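Local coordinates for protein transcription factor TAU subunit SFC1 (Schizosaccharomyces pombe, PDB 4BJJ) that forms part of the TFIIIC complex that binds boxA promoter sites of tRNA genes and supports RNA polymerase III recruitment, represented here by its Sfc7-interacting domain, at residues I8-A14 against N91-I95; Q69-R75 against R96-F101. The protein carries 3 engineered substitutions. All coordinates share one frame; numbering follows the deposited sequence.

Contact 1: residues I8-A14 against N91-I95; sequences ISDNEYA and NVSRI
V92 O is gripped twice by S9. S9 N donates to V92 O at 3.0 Å, nearly in line with the C=O bond. S9 OG donates to V92 O at 3.1 Å, from above the carbonyl plane. This fastens the lead-in 8-11 to strand 88-100, just before strand 12-18 pairs parallel with that strand in the mixed sheet of the Sfc7-interacting domain. S9 OG lies between its own backbone N and carbonyl carbon (chi1 87°). From there it also accepts from N11 N, which closes an ST turn. One hydroxyl thus holds the turn together and ties it to the strand. Beside it, the I8 side chain crosses that of V92, CG1 to CG1 at 3.9 Å. A water accepts from R94 N and donates to S9 O. R94 N reaches N11 O directly only by a weak bond. Further on, Y13 N donates to R94 O at 2.9 Å, in the carbonyl plane. Strand 78-83 flanks 91-95, while Y13 and A14 pair antiparallel with a strand of another protein chain. The E12 carboxylate turns to R96 in a salt bridge. On the other face, S93 CB meets the edge of the Y13 ring, 3.5 Å from CE1. The N11 and N91 side chains cross at about a right angle, their amide planes 43° apart, and N11 ND2 makes a weak bond to N91 OD1.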
ATOM      1  N   ILE A   8       4.461 -15.725   3.078  1.00 51.65           N
ATOM      2  CA  ILE A   8       3.635 -14.772   2.311  1.00 45.18           C
ATOM      3  C   ILE A   8       2.561 -15.521   1.531  1.00 45.92           C
ATOM      4  O   ILE A   8       2.859 -16.447   0.772  1.00 47.88           O
ATOM      5  CB  ILE A   8       4.474 -13.925   1.302  1.00 46.11           C
ATOM      6  CG1 ILE A   8       5.499 -13.078   2.027  1.00 44.51           C
ATOM      7  CG2 ILE A   8       3.574 -12.995   0.444  1.00 42.76           C
ATOM      8  CD1 ILE A   8       6.474 -12.378   1.090  1.00 45.40           C
ATOM      9  N   SER A   9       1.317 -15.091   1.713  1.00 50.59           N
ATOM     10  CA  SER A   9       0.160 -15.702   1.065  1.00 48.23           C
ATOM     11  C   SER A   9       0.053 -15.447  -0.447  1.00 51.06           C
ATOM     12  O   SER A   9       0.900 -14.792  -1.059  1.00 56.79           O
ATOM     13  CB  SER A   9      -1.133 -15.211   1.732  1.00 46.25           C
ATOM     14  OG  SER A   9      -1.583 -13.998   1.154  1.00 51.06           O
ATOM     15  N   ASP A  10      -1.017 -16.006  -1.009  1.00 49.52           N
ATOM     16  CA  ASP A  10      -1.413 -15.890  -2.414  1.00 54.18           C
ATOM     17  C   ASP A  10      -2.263 -14.684  -2.711  1.00 49.38           C
ATOM     18  O   ASP A  10      -2.483 -14.357  -3.864  1.00 50.71           O
ATOM     19  CB  ASP A  10      -2.298 -17.085  -2.775  1.00 61.18           C
ATOM     20  CG  ASP A  10      -1.527 -18.218  -3.359  1.00 77.84           C
ATOM     21  OD1 ASP A  10      -0.285 -18.119  -3.427  1.00 80.59           O
ATOM     22  OD2 ASP A  10      -2.170 -19.215  -3.748  1.00 88.31           O
ATOM     23  N   ASN A  11      -2.802 -14.068  -1.679  1.00 45.11           N
ATOM     24  CA  ASN A  11      -3.710 -12.964  -1.874  1.00 45.80           C
ATOM     25  C   ASN A  11      -2.975 -11.784  -2.480  1.00 48.09           C
ATOM     26  O   ASN A  11      -1.809 -11.532  -2.167  1.00 46.76           O
ATOM     27  CB  ASN A  11      -4.331 -12.558  -0.541  1.00 49.55           C
ATOM     28  CG  ASN A  11      -4.939 -13.732   0.203  1.00 51.72           C
ATOM     29  OD1 ASN A  11      -5.646 -14.541  -0.364  1.00 53.72           O
ATOM     30  ND2 ASN A  11      -4.641 -13.829   1.481  1.00 60.36           N
ATOM     31  N   GLU A  12      -3.668 -11.055  -3.341  1.00 42.47           N
ATOM     32  CA  GLU A  12      -3.086  -9.907  -3.990  1.00 38.31           C
ATOM     33  C   GLU A  12      -4.028  -8.713  -3.983  1.00 41.41           C
ATOM     34  O   GLU A  12      -5.241  -8.863  -3.909  1.00 42.31           O
ATOM     35  CB  GLU A  12      -2.696 -10.290  -5.403  1.00 33.86           C
ATOM     36  CG  GLU A  12      -1.626 -11.378  -5.466  1.00 36.88           C
ATOM     37  CD  GLU A  12      -1.127 -11.617  -6.880  1.00 41.98           C
ATOM     38  OE1 GLU A  12      -1.950 -11.461  -7.811  1.00 48.18           O
ATOM     39  OE2 GLU A  12       0.084 -11.925  -7.065  1.00 38.54           O
ATOM     40  N   TYR A  13      -3.451  -7.516  -4.052  1.00 41.84           N
ATOM     41  CA  TYR A  13      -4.225  -6.285  -3.986  1.00 37.34           C
ATOM     42  C   TYR A  13      -3.704  -5.242  -4.950  1.00 35.11           C
ATOM     43  O   TYR A  13      -2.550  -5.302  -5.375  1.00 29.42           O
ATOM     44  CB  TYR A  13      -4.143  -5.671  -2.596  1.00 35.22           C
ATOM     45  CG  TYR A  13      -4.736  -6.503  -1.508  1.00 41.23           C
ATOM     46  CD1 TYR A  13      -4.052  -7.585  -0.983  1.00 42.27           C
ATOM     47  CD2 TYR A  13      -5.975  -6.196  -0.995  1.00 44.10           C
ATOM     48  CE1 TYR A  13      -4.609  -8.342   0.018  1.00 47.35           C
ATOM     49  CE2 TYR A  13      -6.520  -6.915  -0.008  1.00 48.06           C
ATOM     50  CZ  TYR A  13      -5.845  -7.987   0.508  1.00 52.35           C
ATOM     51  OH  TYR A  13      -6.444  -8.702   1.518  1.00 58.20           O
ATOM     52  N   ALA A  14      -4.560  -4.269  -5.258  1.00 34.26           N
ATOM     53  CA  ALA A  14      -4.122  -3.025  -5.883  1.00 38.95           C
ATOM     54  C   ALA A  14      -4.130  -1.896  -4.856  1.00 39.18           C
ATOM     55  O   ALA A  14      -4.928  -1.893  -3.927  1.00 37.97           O
ATOM     56  CB  ALA A  14      -5.046  -2.669  -7.027  1.00 33.93           C
ATOM     57  N   ASN A  91      -1.296 -12.107   8.442  1.00 57.24           N
ATOM     58  CA  ASN A  91      -1.235 -12.314   6.998  1.00 50.83           C
ATOM     59  C   ASN A  91      -0.302 -11.314   6.311  1.00 46.99           C
ATOM     60  O   ASN A  91      -0.194 -10.137   6.712  1.00 42.84           O
ATOM     61  CB  ASN A  91      -2.651 -12.241   6.403  1.00 52.11           C
ATOM     62  CG  ASN A  91      -2.751 -12.880   4.998  1.00 68.76           C
ATOM     63  OD1 ASN A  91      -3.013 -12.194   4.009  1.00 68.38           O
ATOM     64  ND2 ASN A  91      -2.564 -14.194   4.923  1.00 68.53           N
ATOM     65  N   VAL A  92       0.390 -11.800   5.288  1.00 44.92           N
ATOM     66  CA  VAL A  92       1.141 -10.934   4.383  1.00 44.76           C
ATOM     67  C   VAL A  92       0.699 -11.186   2.948  1.00 43.32           C
ATOM     68  O   VAL A  92       0.650 -12.322   2.520  1.00 45.91           O
ATOM     69  CB  VAL A  92       2.664 -11.155   4.479  1.00 47.84           C
ATOM     70  CG1 VAL A  92       3.407 -10.139   3.607  1.00 41.24           C
ATOM     71  CG2 VAL A  92       3.139 -11.072   5.930  1.00 43.28           C
ATOM     72  N   SER A  93       0.407 -10.114   2.210  1.00 48.70           N
ATOM     73  CA  SER A  93      -0.063 -10.204   0.823  1.00 50.14           C
ATOM     74  C   SER A  93       0.669  -9.211  -0.077  1.00 47.97           C
ATOM     75  O   SER A  93       1.101  -8.161   0.373  1.00 47.94           O
ATOM     76  CB  SER A  93      -1.564  -9.915   0.747  1.00 47.48           C
ATOM     77  OG  SER A  93      -2.273 -10.700   1.668  1.00 51.61           O
ATOM     78  N   ARG A  94       0.793  -9.546  -1.354  1.00 40.12           N
ATOM     79  CA  ARG A  94       1.445  -8.646  -2.288  1.00 38.65           C
ATOM     80  C   ARG A  94       0.473  -7.599  -2.852  1.00 38.02           C
ATOM     81  O   ARG A  94      -0.671  -7.882  -3.139  1.00 38.73           O
ATOM     82  CB  ARG A  94       2.094  -9.427  -3.416  1.00 34.47           C
ATOM     83  CG  ARG A  94       3.134 -10.395  -2.938  1.00 39.23           C
ATOM     84  CD  ARG A  94       3.815 -11.098  -4.101  1.00 40.91           C
ATOM     85  NE  ARG A  94       4.436 -10.164  -5.039  1.00 45.05           N
ATOM     86  CZ  ARG A  94       4.942 -10.504  -6.229  1.00 44.22           C
ATOM     87  NH1 ARG A  94       4.886 -11.763  -6.632  1.00 41.93           N
ATOM     88  NH2 ARG A  94       5.507  -9.584  -7.022  1.00 33.97           N
ATOM     89  N   ILE A  95       0.955  -6.369  -2.932  1.00 40.70           N
ATOM     90  CA  ILE A  95       0.298  -5.299  -3.626  1.00 38.56           C
ATOM     91  C   ILE A  95       0.948  -5.329  -5.032  1.00 43.29           C
ATOM     92  O   ILE A  95       2.121  -4.983  -5.196  1.00 37.87           O
ATOM     93  CB  ILE A  95       0.549  -3.962  -2.891  1.00 36.33           C
ATOM     94  CG1 ILE A  95      -0.066  -4.003  -1.496  1.00 44.85           C
ATOM     95  CG2 ILE A  95      -0.014  -2.780  -3.651  1.00 31.49           C
ATOM     96  CD1 ILE A  95       0.379  -2.850  -0.575  1.00 45.46           C
TER
HETATM   97  O   HOH W   1       0.418 -12.520  -2.545  1.00 44.08           O

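Contact 2: residues Q69-R75 against R96-F101; sequences QARVQSR and RQVFLF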
ATOM      1  N   GLN A  69      -4.995  11.959 -14.326  1.00 37.32           N
ATOM      2  CA  GLN A  69      -4.813  10.518 -14.452  1.00 37.44           C
ATOM      3  C   GLN A  69      -3.660  10.023 -13.577  1.00 41.93           C
ATOM      4  O   GLN A  69      -2.620  10.669 -13.495  1.00 45.53           O
ATOM      5  CB  GLN A  69      -4.512  10.176 -15.901  1.00 42.59           C
ATOM      6  CG  GLN A  69      -5.602  10.598 -16.885  1.00 56.97           C
ATOM      7  CD  GLN A  69      -6.609   9.513 -17.188  1.00 73.35           C
ATOM      8  OE1 GLN A  69      -6.533   8.407 -16.668  1.00 86.42           O
ATOM      9  NE2 GLN A  69      -7.563   9.830 -18.047  1.00 79.18           N
ATOM     10  N   ALA A  70      -3.849   8.885 -12.915  1.00 39.81           N
ATOM     11  CA  ALA A  70      -2.792   8.275 -12.126  1.00 39.38           C
ATOM     12  C   ALA A  70      -1.677   7.764 -12.995  1.00 43.28           C
ATOM     13  O   ALA A  70      -1.913   7.284 -14.092  1.00 42.99           O
ATOM     14  CB  ALA A  70      -3.324   7.111 -11.327  1.00 38.02           C
ATOM     15  N   ARG A  71      -0.470   7.822 -12.455  1.00 40.09           N
ATOM     16  CA  ARG A  71       0.632   7.038 -12.939  1.00 44.49           C
ATOM     17  C   ARG A  71       0.496   5.658 -12.313  1.00 43.63           C
ATOM     18  O   ARG A  71       0.336   5.529 -11.111  1.00 46.69           O
ATOM     19  CB  ARG A  71       1.962   7.687 -12.559  1.00 58.66           C
ATOM     20  CG  ARG A  71       2.223   8.991 -13.298  1.00 76.53           C
ATOM     21  CD  ARG A  71       3.703   9.279 -13.383  1.00 92.04           C
ATOM     22  NE  ARG A  71       4.324   8.600 -14.520  1.00 97.83           N
ATOM     23  CZ  ARG A  71       5.638   8.486 -14.694  1.00106.10           C
ATOM     24  NH1 ARG A  71       6.478   8.991 -13.795  1.00108.20           N
ATOM     25  NH2 ARG A  71       6.117   7.854 -15.758  1.00105.58           N
ATOM     26  N   VAL A  72       0.539   4.628 -13.148  1.00 41.33           N
ATOM     27  CA  VAL A  72       0.344   3.268 -12.695  1.00 40.42           C
ATOM     28  C   VAL A  72       1.682   2.547 -12.717  1.00 45.24           C
ATOM     29  O   VAL A  72       2.416   2.617 -13.706  1.00 44.17           O
ATOM     30  CB  VAL A  72      -0.624   2.538 -13.602  1.00 38.81           C
ATOM     31  CG1 VAL A  72      -0.895   1.133 -13.076  1.00 39.17           C
ATOM     32  CG2 VAL A  72      -1.886   3.334 -13.727  1.00 32.82           C
ATOM     33  N   GLN A  73       2.011   1.867 -11.625  1.00 34.28           N
ATOM     34  CA  GLN A  73       3.262   1.155 -11.579  1.00 35.02           C
ATOM     35  C   GLN A  73       3.193  -0.025 -10.629  1.00 32.58           C
ATOM     36  O   GLN A  73       2.302  -0.110  -9.799  1.00 35.71           O
ATOM     37  CB  GLN A  73       4.369   2.116 -11.171  1.00 42.38           C
ATOM     38  CG  GLN A  73       5.748   1.553 -11.304  1.00 41.19           C
ATOM     39  CD  GLN A  73       6.020   1.080 -12.695  1.00 42.65           C
ATOM     40  OE1 GLN A  73       5.596   0.001 -13.104  1.00 43.45           O
ATOM     41  NE2 GLN A  73       6.717   1.893 -13.447  1.00 46.98           N
ATOM     42  N   SER A  74       4.113  -0.965 -10.781  1.00 37.19           N
ATOM     43  CA  SER A  74       4.274  -2.003  -9.768  1.00 37.01           C
ATOM     44  C   SER A  74       5.576  -1.762  -9.030  1.00 41.89           C
ATOM     45  O   SER A  74       6.545  -1.270  -9.601  1.00 41.39           O
ATOM     46  CB  SER A  74       4.271  -3.397 -10.386  1.00 35.97           C
ATOM     47  OG  SER A  74       5.410  -3.594 -11.189  1.00 40.92           O
ATOM     48  N   ARG A  75       5.565  -2.092  -7.744  1.00 43.41           N
ATOM     49  CA  ARG A  75       6.757  -2.092  -6.911  1.00 39.87           C
ATOM     50  C   ARG A  75       6.745  -3.456  -6.296  1.00 40.34           C
ATOM     51  O   ARG A  75       6.296  -4.398  -6.935  1.00 39.37           O
ATOM     52  CB  ARG A  75       6.713  -0.970  -5.865  1.00 33.06           C
ATOM     53  CG  ARG A  75       6.601   0.389  -6.534  1.00 40.43           C
ATOM     54  CD  ARG A  75       6.699   1.551  -5.597  1.00 38.83           C
ATOM     55  NE  ARG A  75       5.568   1.617  -4.694  1.00 47.12           N
ATOM     56  CZ  ARG A  75       5.009   2.744  -4.272  1.00 48.99           C
ATOM     57  NH1 ARG A  75       5.452   3.923  -4.690  1.00 51.58           N
ATOM     58  NH2 ARG A  75       3.969   2.685  -3.464  1.00 47.81           N
ATOM     59  N   ARG A  96       0.196  -5.772  -6.038  1.00 46.39           N
ATOM     60  CA  ARG A  96       0.770  -6.014  -7.365  1.00 42.15           C
ATOM     61  C   ARG A  96       0.806  -4.766  -8.231  1.00 38.25           C
ATOM     62  O   ARG A  96       1.652  -4.666  -9.105  1.00 37.38           O
ATOM     63  CB  ARG A  96       0.028  -7.128  -8.106  1.00 39.14           C
ATOM     64  CG  ARG A  96       0.139  -8.517  -7.486  1.00 36.65           C
ATOM     65  CD  ARG A  96       1.544  -8.946  -7.169  1.00 33.72           C
ATOM     66  NE  ARG A  96       2.439  -9.025  -8.319  1.00 38.88           N
ATOM     67  CZ  ARG A  96       2.573 -10.103  -9.096  1.00 39.48           C
ATOM     68  NH1 ARG A  96       1.846 -11.186  -8.886  1.00 33.58           N
ATOM     69  NH2 ARG A  96       3.410 -10.084 -10.114  1.00 37.11           N
ATOM     70  N   GLN A  97      -0.107  -3.833  -7.996  1.00 36.32           N
ATOM     71  CA  GLN A  97      -0.109  -2.565  -8.716  1.00 32.50           C
ATOM     72  C   GLN A  97      -0.491  -1.364  -7.855  1.00 31.55           C
ATOM     73  O   GLN A  97      -1.259  -1.466  -6.906  1.00 35.64           O
ATOM     74  CB  GLN A  97      -1.009  -2.608  -9.968  1.00 36.95           C
ATOM     75  CG  GLN A  97      -0.182  -2.258 -11.210  1.00 43.42           C
ATOM     76  CD  GLN A  97      -0.933  -2.372 -12.513  1.00 55.08           C
ATOM     77  OE1 GLN A  97      -2.052  -1.902 -12.645  1.00 62.71           O
ATOM     78  NE2 GLN A  97      -0.291  -2.957 -13.502  1.00 59.28           N
ATOM     79  N   VAL A  98       0.049  -0.213  -8.225  1.00 31.12           N
ATOM     80  CA  VAL A  98      -0.167   1.012  -7.493  1.00 35.62           C
ATOM     81  C   VAL A  98      -0.638   2.095  -8.441  1.00 34.47           C
ATOM     82  O   VAL A  98      -0.053   2.284  -9.496  1.00 33.11           O
ATOM     83  CB  VAL A  98       1.136   1.490  -6.814  1.00 36.35           C
ATOM     84  CG1 VAL A  98       0.831   2.544  -5.809  1.00 41.43           C
ATOM     85  CG2 VAL A  98       1.801   0.350  -6.122  1.00 41.38           C
ATOM     86  N   PHE A  99      -1.689   2.800  -8.052  1.00 36.97           N
ATOM     87  CA  PHE A  99      -2.089   4.038  -8.711  1.00 37.30           C
ATOM     88  C   PHE A  99      -1.544   5.207  -7.883  1.00 36.85           C
ATOM     89  O   PHE A  99      -1.949   5.432  -6.736  1.00 36.95           O
ATOM     90  CB  PHE A  99      -3.612   4.106  -8.829  1.00 37.48           C
ATOM     91  CG  PHE A  99      -4.217   2.990  -9.645  1.00 40.92           C
ATOM     92  CD1 PHE A  99      -4.439   1.737  -9.080  1.00 38.36           C
ATOM     93  CD2 PHE A  99      -4.570   3.199 -10.986  1.00 43.52           C
ATOM     94  CE1 PHE A  99      -5.001   0.724  -9.820  1.00 42.72           C
ATOM     95  CE2 PHE A  99      -5.136   2.180 -11.740  1.00 44.16           C
ATOM     96  CZ  PHE A  99      -5.361   0.943 -11.155  1.00 43.94           C
ATOM     97  N   LEU A 100      -0.604   5.923  -8.477  1.00 31.64           N
ATOM     98  CA  LEU A 100       0.146   6.975  -7.805  1.00 33.86           C
ATOM     99  C   LEU A 100      -0.441   8.334  -8.124  1.00 40.05           C
ATOM    100  O   LEU A 100      -0.301   8.847  -9.231  1.00 44.06           O
ATOM    101  CB  LEU A 100       1.609   6.939  -8.245  1.00 34.12           C
ATOM    102  CG  LEU A 100       2.352   5.619  -7.988  1.00 44.32           C
ATOM    103  CD1 LEU A 100       3.490   5.449  -8.968  1.00 51.47           C
ATOM    104  CD2 LEU A 100       2.892   5.513  -6.598  1.00 45.04           C
ATOM    105  N   PHE A 101      -1.114   8.904  -7.139  1.00 50.00           N
ATOM    106  CA  PHE A 101      -1.598  10.260  -7.236  1.00 47.68           C
ATOM    107  C   PHE A 101      -0.751  11.203  -6.381  1.00 54.64           C
ATOM    108  O   PHE A 101      -0.547  12.340  -6.772  1.00 58.77           O
ATOM    109  CB  PHE A 101      -3.064  10.342  -6.833  1.00 41.34           C
ATOM    110  CG  PHE A 101      -3.988   9.809  -7.849  1.00 39.27           C
ATOM    111  CD1 PHE A 101      -4.139  10.451  -9.061  1.00 39.91           C
ATOM    112  CD2 PHE A 101      -4.713   8.672  -7.598  1.00 38.87           C
ATOM    113  CE1 PHE A 101      -4.998   9.960 -10.006  1.00 44.15           C
ATOM    114  CE2 PHE A 101      -5.578   8.180  -8.549  1.00 46.68           C
ATOM    115  CZ  PHE A 101      -5.730   8.836  -9.758  1.00 43.18           C
TER
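A70 and F101 make the tight end of this contact. The A70 methyl sits over one face of the F101 ring, offset toward its rim, with CB 3.4 Å from CZ. This is a CH-pi contact. The same CB touches the F99 ring at its edge, near the ring plane, and lies 3.9 Å from F99 CB. V72 runs alongside F99 and points the same way, CG2 to CD2 at 3.8 Å. Its other branch, CG1, stands anti to the backbone N (chi1 -177°) and meets Q97 OE1. Between these side chains the backbones form an antiparallel pair of strands in the mixed sheet. R71 and L100, and Q73 and V98, are hydrogen-bonded pairs; V72 and F99 are the non-hydrogen-bonded pair between them. L100 N donates to R71 O at 2.8 Å, but the return bond from R71 N to L100 O is weak. The side chains of R71 and Q73 lie toward solvent, though V98 and L100 on that face are still packed. The R71 guanidinium turns off from the contact and is poorly ordered. Q73 OE1 accepts from S74 N in the carbonyl plane. The R75 guanidinium comes near V98 and L100, NH1 3.6 Å from L100 CD2. Salt bridges to E17 and D77 hold that group.

How the contacts relate
Contacts 1 and 2 lie about 16 Å apart, centre to centre, on one long strand, 88-100. Contact 1 uses its earlier part and contact 2 its later part. Along the chain the order is 8-14, 69-75, 91-95, 96-101, so the segments alternate. Strand 88-100 pairs parallel with strand 12-18 and antiparallel with strands 68-73 and 78-83, and so ties the mixed sheet together. The two contacts touch at the switch from 95 to 96: R96 N probably donates to Y13 O at 2.9 Å, where strand 12-18 pairs on past I95. Near contact 1 the sheet continues into the other protein chain, whereas contact 2 reaches that chain through R75 alone.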